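Local atomic coordinates of histidinol-phosphate aminotransferase (PDB entry 3FTB), a protein that probably works as a pyridoxal 5'-phosphate-dependent aminotransferase that makes histidinol phosphate in histidine biosynthesis. Residues V322-C326 and C327-G331; I330-D333 and D334-R338. All coordinates share one frame; numbering follows the deposited sequence.

Contact 1: residues V322-C326 and C327-G331; sequences VIRRC and CNFIG. With PO4 (phosphate ion), chain F.
Cys-326 to Phe-329 form a type I beta turn just past strand 321-325, closed by Phe-329 N donating to Cys-326 O at 3.3 Å. The turn carries Asn-328 back to the Arg-324 guanidinium, whose NH1 reaches Asn-328 OD1 at 3.2 Å, in the amide carbonyl plane and on a lone pair. Arg-324 NH1 also makes a weak hydrogen bond to Arg-325 O, 3.0 Å away, so that two oxygens restrain this end of the group. At the other end Arg-324 NE donates to O4 of a bound phosphate ion (3.2 Å), and Arg-324 NH2 bonds weakly to its O2. With CG anti to the backbone N (chi1 -171°) and a bend at chi2, the Arg-324 chain sets its head between turn and anion. Phe-329 CE2 lies over one guanidinium face, 3.7 Å from Arg-324 NH1, the two planes inclined by 27°. Elsewhere on the same ring, Cys-326 CB packs against Phe-329 CD2 (3.8 Å), and Cys-326 SG sits obliquely to the ring, 4.9 Å from its centroid. A strand-end arginine steadied by a turn and binding phosphate is consistent with the substrate-phosphate pocket of histidinol-phosphate aminotransferases, although this ion probably came from the crystallisation liquor.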
ATOM      1  N   VAL A 322      18.172 -13.461 -18.931  1.00 39.32           N
ATOM      2  CA  VAL A 322      17.143 -12.573 -19.439  1.00 39.76           C
ATOM      3  C   VAL A 322      17.747 -11.199 -19.664  1.00 38.10           C
ATOM      4  O   VAL A 322      18.492 -10.711 -18.821  1.00 32.71           O
ATOM      5  CB  VAL A 322      15.970 -12.451 -18.453  1.00 37.58           C
ATOM      6  CG1 VAL A 322      14.817 -11.674 -19.099  1.00 33.89           C
ATOM      7  CG2 VAL A 322      15.510 -13.832 -18.006  1.00 32.28           C
ATOM      8  N   ILE A 323      17.444 -10.588 -20.806  1.00 36.67           N
ATOM      9  CA  ILE A 323      17.779  -9.179 -21.017  1.00 36.99           C
ATOM     10  C   ILE A 323      16.511  -8.358 -21.221  1.00 33.82           C
ATOM     11  O   ILE A 323      15.392  -8.880 -21.173  1.00 26.84           O
ATOM     12  CB  ILE A 323      18.711  -8.956 -22.234  1.00 36.07           C
ATOM     13  CG1 ILE A 323      17.976  -9.264 -23.548  1.00 35.55           C
ATOM     14  CG2 ILE A 323      19.985  -9.783 -22.089  1.00 38.10           C
ATOM     15  CD1 ILE A 323      18.422  -8.415 -24.732  1.00 32.23           C
ATOM     16  N   ARG A 324      16.688  -7.066 -21.458  1.00 34.08           N
ATOM     17  CA  ARG A 324      15.545  -6.196 -21.690  1.00 38.53           C
ATOM     18  C   ARG A 324      15.538  -5.695 -23.121  1.00 36.55           C
ATOM     19  O   ARG A 324      16.375  -4.881 -23.518  1.00 34.75           O
ATOM     20  CB  ARG A 324      15.529  -5.017 -20.714  1.00 40.11           C
ATOM     21  CG  ARG A 324      14.250  -4.194 -20.755  1.00 35.64           C
ATOM     22  CD  ARG A 324      13.070  -4.980 -20.199  1.00 30.08           C
ATOM     23  NE  ARG A 324      12.011  -4.096 -19.722  1.00 40.64           N
ATOM     24  CZ  ARG A 324      11.256  -3.346 -20.517  1.00 40.38           C
ATOM     25  NH1 ARG A 324      11.451  -3.372 -21.827  1.00 37.29           N
ATOM     26  NH2 ARG A 324      10.313  -2.565 -20.003  1.00 39.89           N
ATOM     27  N   ARG A 325      14.591  -6.209 -23.892  1.00 38.72           N
ATOM     28  CA  ARG A 325      14.356  -5.722 -25.232  1.00 43.22           C
ATOM     29  C   ARG A 325      13.698  -4.364 -25.110  1.00 38.24           C
ATOM     30  O   ARG A 325      12.704  -4.210 -24.419  1.00 40.30           O
ATOM     31  CB  ARG A 325      13.452  -6.689 -25.981  1.00 42.06           C
ATOM     32  CG  ARG A 325      14.082  -8.056 -26.156  1.00 50.45           C
ATOM     33  CD  ARG A 325      13.049  -9.062 -26.568  1.00 51.45           C
ATOM     34  NE  ARG A 325      12.278  -8.581 -27.704  1.00 54.51           N
ATOM     35  CZ  ARG A 325      11.216  -9.212 -28.189  1.00 64.79           C
ATOM     36  NH1 ARG A 325      10.808 -10.341 -27.624  1.00 63.77           N
ATOM     37  NH2 ARG A 325      10.562  -8.714 -29.228  1.00 71.04           N
ATOM     38  N   CYS A 326      14.268  -3.375 -25.772  1.00 33.36           N
ATOM     39  CA  CYS A 326      13.795  -2.014 -25.629  1.00 26.76           C
ATOM     40  C   CYS A 326      12.750  -1.657 -26.673  1.00 39.90           C
ATOM     41  O   CYS A 326      12.521  -0.480 -26.946  1.00 45.51           O
ATOM     42  CB  CYS A 326      14.980  -1.050 -25.675  1.00 24.26           C
ATOM     43  SG  CYS A 326      15.973  -1.213 -24.175  1.00 35.07           S
ATOM     44  N   CYS A 327      12.114  -2.681 -27.236  1.00 50.49           N
ATOM     45  CA  CYS A 327      11.102  -2.501 -28.276  1.00 43.91           C
ATOM     46  C   CYS A 327      10.005  -1.521 -27.863  1.00 45.80           C
ATOM     47  O   CYS A 327       9.669  -0.605 -28.622  1.00 50.31           O
ATOM     48  CB  CYS A 327      10.469  -3.847 -28.657  1.00 31.22           C
ATOM     49  SG  CYS A 327      11.554  -4.956 -29.568  1.00 86.06           S
ATOM     50  N   ASN A 328       9.460  -1.720 -26.663  1.00 39.56           N
ATOM     51  CA  ASN A 328       8.293  -0.974 -26.190  1.00 37.62           C
ATOM     52  C   ASN A 328       8.598   0.374 -25.501  1.00 43.19           C
ATOM     53  O   ASN A 328       7.719   0.962 -24.851  1.00 46.17           O
ATOM     54  CB  ASN A 328       7.452  -1.864 -25.273  1.00 40.26           C
ATOM     55  CG  ASN A 328       8.257  -2.432 -24.126  1.00 48.41           C
ATOM     56  OD1 ASN A 328       9.481  -2.537 -24.207  1.00 48.07           O
ATOM     57  ND2 ASN A 328       7.576  -2.797 -23.044  1.00 57.54           N
ATOM     58  N   PHE A 329       9.838   0.850 -25.637  1.00 38.56           N
ATOM     59  CA  PHE A 329      10.191   2.218 -25.259  1.00 39.27           C
ATOM     60  C   PHE A 329       9.956   3.147 -26.452  1.00 33.54           C
ATOM     61  O   PHE A 329      10.292   2.803 -27.591  1.00 38.42           O
ATOM     62  CB  PHE A 329      11.661   2.313 -24.853  1.00 41.08           C
ATOM     63  CG  PHE A 329      11.961   1.778 -23.482  1.00 34.13           C
ATOM     64  CD1 PHE A 329      11.721   2.548 -22.357  1.00 28.44           C
ATOM     65  CD2 PHE A 329      12.510   0.513 -23.321  1.00 27.99           C
ATOM     66  CE1 PHE A 329      12.022   2.063 -21.096  1.00 29.76           C
ATOM     67  CE2 PHE A 329      12.811   0.022 -22.058  1.00 11.73           C
ATOM     68  CZ  PHE A 329      12.566   0.788 -20.955  1.00 23.94           C
ATOM     69  N   ILE A 330       9.394   4.323 -26.190  1.00 28.36           N
ATOM     70  CA  ILE A 330       9.129   5.295 -27.246  1.00 33.94           C
ATOM     71  C   ILE A 330      10.409   5.976 -27.722  1.00 40.92           C
ATOM     72  O   ILE A 330      11.029   6.754 -26.993  1.00 40.09           O
ATOM     73  CB  ILE A 330       8.069   6.344 -26.828  1.00 36.51           C
ATOM     74  CG1 ILE A 330       6.671   5.746 -26.986  1.00 37.21           C
ATOM     75  CG2 ILE A 330       8.187   7.596 -27.684  1.00 25.95           C
ATOM     76  CD1 ILE A 330       5.566   6.725 -26.736  1.00 49.85           C
ATOM     77  N   GLY A 331      10.799   5.664 -28.955  1.00 38.80           N
ATOM     78  CA  GLY A 331      12.023   6.192 -29.527  1.00 40.73           C
ATOM     79  C   GLY A 331      13.041   5.104 -29.812  1.00 31.74           C
ATOM     80  O   GLY A 331      13.981   5.302 -30.589  1.00 36.86           O
TER
HETATM   81  P   PO4 F 363      11.700  -1.494 -16.352  1.00 90.39           P
HETATM   82  O1  PO4 F 363      10.753  -1.613 -15.177  1.00 92.90           O
HETATM   83  O2  PO4 F 363      11.015  -0.766 -17.485  1.00 85.54           O
HETATM   84  O3  PO4 F 363      12.925  -0.724 -15.922  1.00 88.77           O
HETATM   85  O4  PO4 F 363      12.110  -2.878 -16.805  1.00 93.71           O

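Contact 2: residues I330-D333 and D334-R338; sequences IGLD and DSFVR. With PO4 (phosphate ion), chain F.
Leu-332 and Phe-336 meet at about a right angle, the methyl CD2 of Leu-332 standing over the centre of the ring, 3.7 Å from its centroid and only 7° off the normal, a CH-pi contact. Asp-333 approaches the same ring from its edge: its OD1 lies near the ring plane, 3.0 Å from Phe-336 CD2, and so faces the electropositive C-H rim, with the carboxylate turned 57° from the ring. Held between the backbone N and the carbonyl carbon (chi1 71°), the Asp-333 carboxylate is turned toward Ser-335, and OD1 accepts two hydrogen bonds. Ser-335 OG donates to Asp-333 OD1 at 2.6 Å on the syn lone pair, while Ser-335 N, 3.1 Å from OD1, comes from above the carboxylate plane. The latter bond makes an Asx turn, nested in the type I beta turn from Asp-333 to Phe-336 that leads into strand 336-340 of the smaller sheet; the backbone bond from Phe-336 N to Asp-333 O is weak. Ser-335 OG is also hydrogen-bonded to Arg-303 NE on the adjacent strand 299-304, and Phe-336 packs on Leu-301 there. Further along the strand, Arg-338 presents its guanidinium edge to the phosphate ion. Arg-338 NH2 gives the straighter bond, 2.9 Å to phosphate O4; Arg-338 NH1 makes a weak one to O3, at 2.8 Å, and also bonds weakly to Asn-155 OD1.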
ATOM      1  N   ILE A 330       9.394   4.323 -26.190  1.00 28.36           N
ATOM      2  CA  ILE A 330       9.129   5.295 -27.246  1.00 33.94           C
ATOM      3  C   ILE A 330      10.409   5.976 -27.722  1.00 40.92           C
ATOM      4  O   ILE A 330      11.029   6.754 -26.993  1.00 40.09           O
ATOM      5  CB  ILE A 330       8.069   6.344 -26.828  1.00 36.51           C
ATOM      6  CG1 ILE A 330       6.671   5.746 -26.986  1.00 37.21           C
ATOM      7  CG2 ILE A 330       8.187   7.596 -27.684  1.00 25.95           C
ATOM      8  CD1 ILE A 330       5.566   6.725 -26.736  1.00 49.85           C
ATOM      9  N   GLY A 331      10.799   5.664 -28.955  1.00 38.80           N
ATOM     10  CA  GLY A 331      12.023   6.192 -29.527  1.00 40.73           C
ATOM     11  C   GLY A 331      13.041   5.104 -29.812  1.00 31.74           C
ATOM     12  O   GLY A 331      13.981   5.302 -30.589  1.00 36.86           O
ATOM     13  N   LEU A 332      12.855   3.947 -29.184  1.00 28.79           N
ATOM     14  CA  LEU A 332      13.796   2.848 -29.346  1.00 37.29           C
ATOM     15  C   LEU A 332      13.213   1.666 -30.150  1.00 49.10           C
ATOM     16  O   LEU A 332      12.024   1.344 -30.048  1.00 53.69           O
ATOM     17  CB  LEU A 332      14.292   2.388 -27.973  1.00 33.28           C
ATOM     18  CG  LEU A 332      14.943   3.470 -27.107  1.00 38.55           C
ATOM     19  CD1 LEU A 332      15.410   2.876 -25.806  1.00 39.04           C
ATOM     20  CD2 LEU A 332      16.111   4.133 -27.826  1.00 43.21           C
ATOM     21  N   ASP A 333      14.062   1.024 -30.949  1.00 54.83           N
ATOM     22  CA  ASP A 333      13.642  -0.121 -31.758  1.00 49.95           C
ATOM     23  C   ASP A 333      14.296  -1.410 -31.259  1.00 43.94           C
ATOM     24  O   ASP A 333      14.747  -1.468 -30.113  1.00 35.37           O
ATOM     25  CB  ASP A 333      13.913   0.127 -33.252  1.00 39.07           C
ATOM     26  CG  ASP A 333      15.396   0.105 -33.602  1.00 41.17           C
ATOM     27  OD1 ASP A 333      16.232   0.110 -32.677  1.00 41.20           O
ATOM     28  OD2 ASP A 333      15.721   0.075 -34.812  1.00 49.40           O
ATOM     29  N   ASP A 334      14.352  -2.434 -32.109  1.00 48.51           N
ATOM     30  CA  ASP A 334      14.826  -3.752 -31.673  1.00 46.24           C
ATOM     31  C   ASP A 334      16.351  -3.891 -31.660  1.00 43.10           C
ATOM     32  O   ASP A 334      16.890  -4.925 -31.256  1.00 47.10           O
ATOM     33  CB  ASP A 334      14.203  -4.864 -32.515  1.00 43.46           C
ATOM     34  CG  ASP A 334      14.006  -6.154 -31.729  1.00 44.90           C
ATOM     35  OD1 ASP A 334      13.951  -6.097 -30.482  1.00 35.83           O
ATOM     36  OD2 ASP A 334      13.901  -7.226 -32.363  1.00 50.89           O
ATOM     37  N   SER A 335      17.042  -2.841 -32.087  1.00 39.73           N
ATOM     38  CA  SER A 335      18.494  -2.837 -32.035  1.00 31.50           C
ATOM     39  C   SER A 335      18.975  -2.402 -30.658  1.00 37.86           C
ATOM     40  O   SER A 335      20.127  -2.646 -30.302  1.00 35.54           O
ATOM     41  CB  SER A 335      19.072  -1.921 -33.104  1.00 29.00           C
ATOM     42  OG  SER A 335      18.762  -0.571 -32.818  1.00 47.49           O
ATOM     43  N   PHE A 336      18.103  -1.752 -29.882  1.00 37.52           N
ATOM     44  CA  PHE A 336      18.453  -1.371 -28.508  1.00 32.77           C
ATOM     45  C   PHE A 336      18.037  -2.467 -27.534  1.00 32.88           C
ATOM     46  O   PHE A 336      16.972  -3.080 -27.681  1.00 34.35           O
ATOM     47  CB  PHE A 336      17.817  -0.040 -28.104  1.00 20.56           C
ATOM     48  CG  PHE A 336      18.177   1.102 -29.011  1.00 34.76           C
ATOM     49  CD1 PHE A 336      19.145   2.021 -28.637  1.00 32.95           C
ATOM     50  CD2 PHE A 336      17.545   1.259 -30.237  1.00 30.69           C
ATOM     51  CE1 PHE A 336      19.478   3.074 -29.469  1.00 41.34           C
ATOM     52  CE2 PHE A 336      17.875   2.309 -31.074  1.00 38.09           C
ATOM     53  CZ  PHE A 336      18.840   3.219 -30.692  1.00 42.05           C
ATOM     54  N   VAL A 337      18.907  -2.727 -26.564  1.00 25.74           N
ATOM     55  CA  VAL A 337      18.637  -3.691 -25.510  1.00 24.37           C
ATOM     56  C   VAL A 337      19.224  -3.098 -24.234  1.00 31.51           C
ATOM     57  O   VAL A 337      20.165  -2.297 -24.301  1.00 37.73           O
ATOM     58  CB  VAL A 337      19.335  -5.021 -25.775  1.00 19.10           C
ATOM     59  CG1 VAL A 337      18.677  -5.778 -26.926  1.00 15.58           C
ATOM     60  CG2 VAL A 337      20.809  -4.779 -26.064  1.00 33.65           C
ATOM     61  N   ARG A 338      18.676  -3.474 -23.079  1.00 33.67           N
ATOM     62  CA  ARG A 338      19.152  -2.945 -21.793  1.00 39.06           C
ATOM     63  C   ARG A 338      19.682  -4.080 -20.920  1.00 39.95           C
ATOM     64  O   ARG A 338      19.044  -5.124 -20.784  1.00 39.62           O
ATOM     65  CB  ARG A 338      18.040  -2.184 -21.054  1.00 32.49           C
ATOM     66  CG  ARG A 338      18.503  -1.435 -19.800  1.00 40.59           C
ATOM     67  CD  ARG A 338      17.309  -0.975 -18.956  1.00 28.84           C
ATOM     68  NE  ARG A 338      16.692  -2.094 -18.244  1.00 29.95           N
ATOM     69  CZ  ARG A 338      15.420  -2.129 -17.849  1.00 35.21           C
ATOM     70  NH1 ARG A 338      14.608  -1.111 -18.112  1.00 28.07           N
ATOM     71  NH2 ARG A 338      14.955  -3.192 -17.194  1.00 33.67           N
TER
HETATM   72  P   PO4 F 363      11.700  -1.494 -16.352  1.00 90.39           P
HETATM   73  O1  PO4 F 363      10.753  -1.613 -15.177  1.00 92.90           O
HETATM   74  O2  PO4 F 363      11.015  -0.766 -17.485  1.00 85.54           O
HETATM   75  O3  PO4 F 363      12.925  -0.724 -15.922  1.00 88.77           O
HETATM   76  O4  PO4 F 363      12.110  -2.878 -16.805  1.00 93.71           O

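How the contacts relate
Contacts 1 and 2 follow each other along the chain, sharing Ile-330 and Gly-331, and together make the connection between the antiparallel neighbours 321-325 and 336-340. Both are partly buried, each combining a buried phenylalanine with an exposed polar residue, Asn-328 in one and Asp-333 in the other. Where the strands pair, Arg-324 O and Arg-338 N lie 2.7 Å apart, a probable hydrogen bond, and Ile-323 packs on Val-337. The chemistry differs: in contact 1 the cationic Arg-324 grips the turn from the preceding strand, whereas contact 2 builds its turn around a carboxylate and keeps its arginine apart from it. Arg-324 and Arg-338 converge on one phosphate ion, sharing its O4.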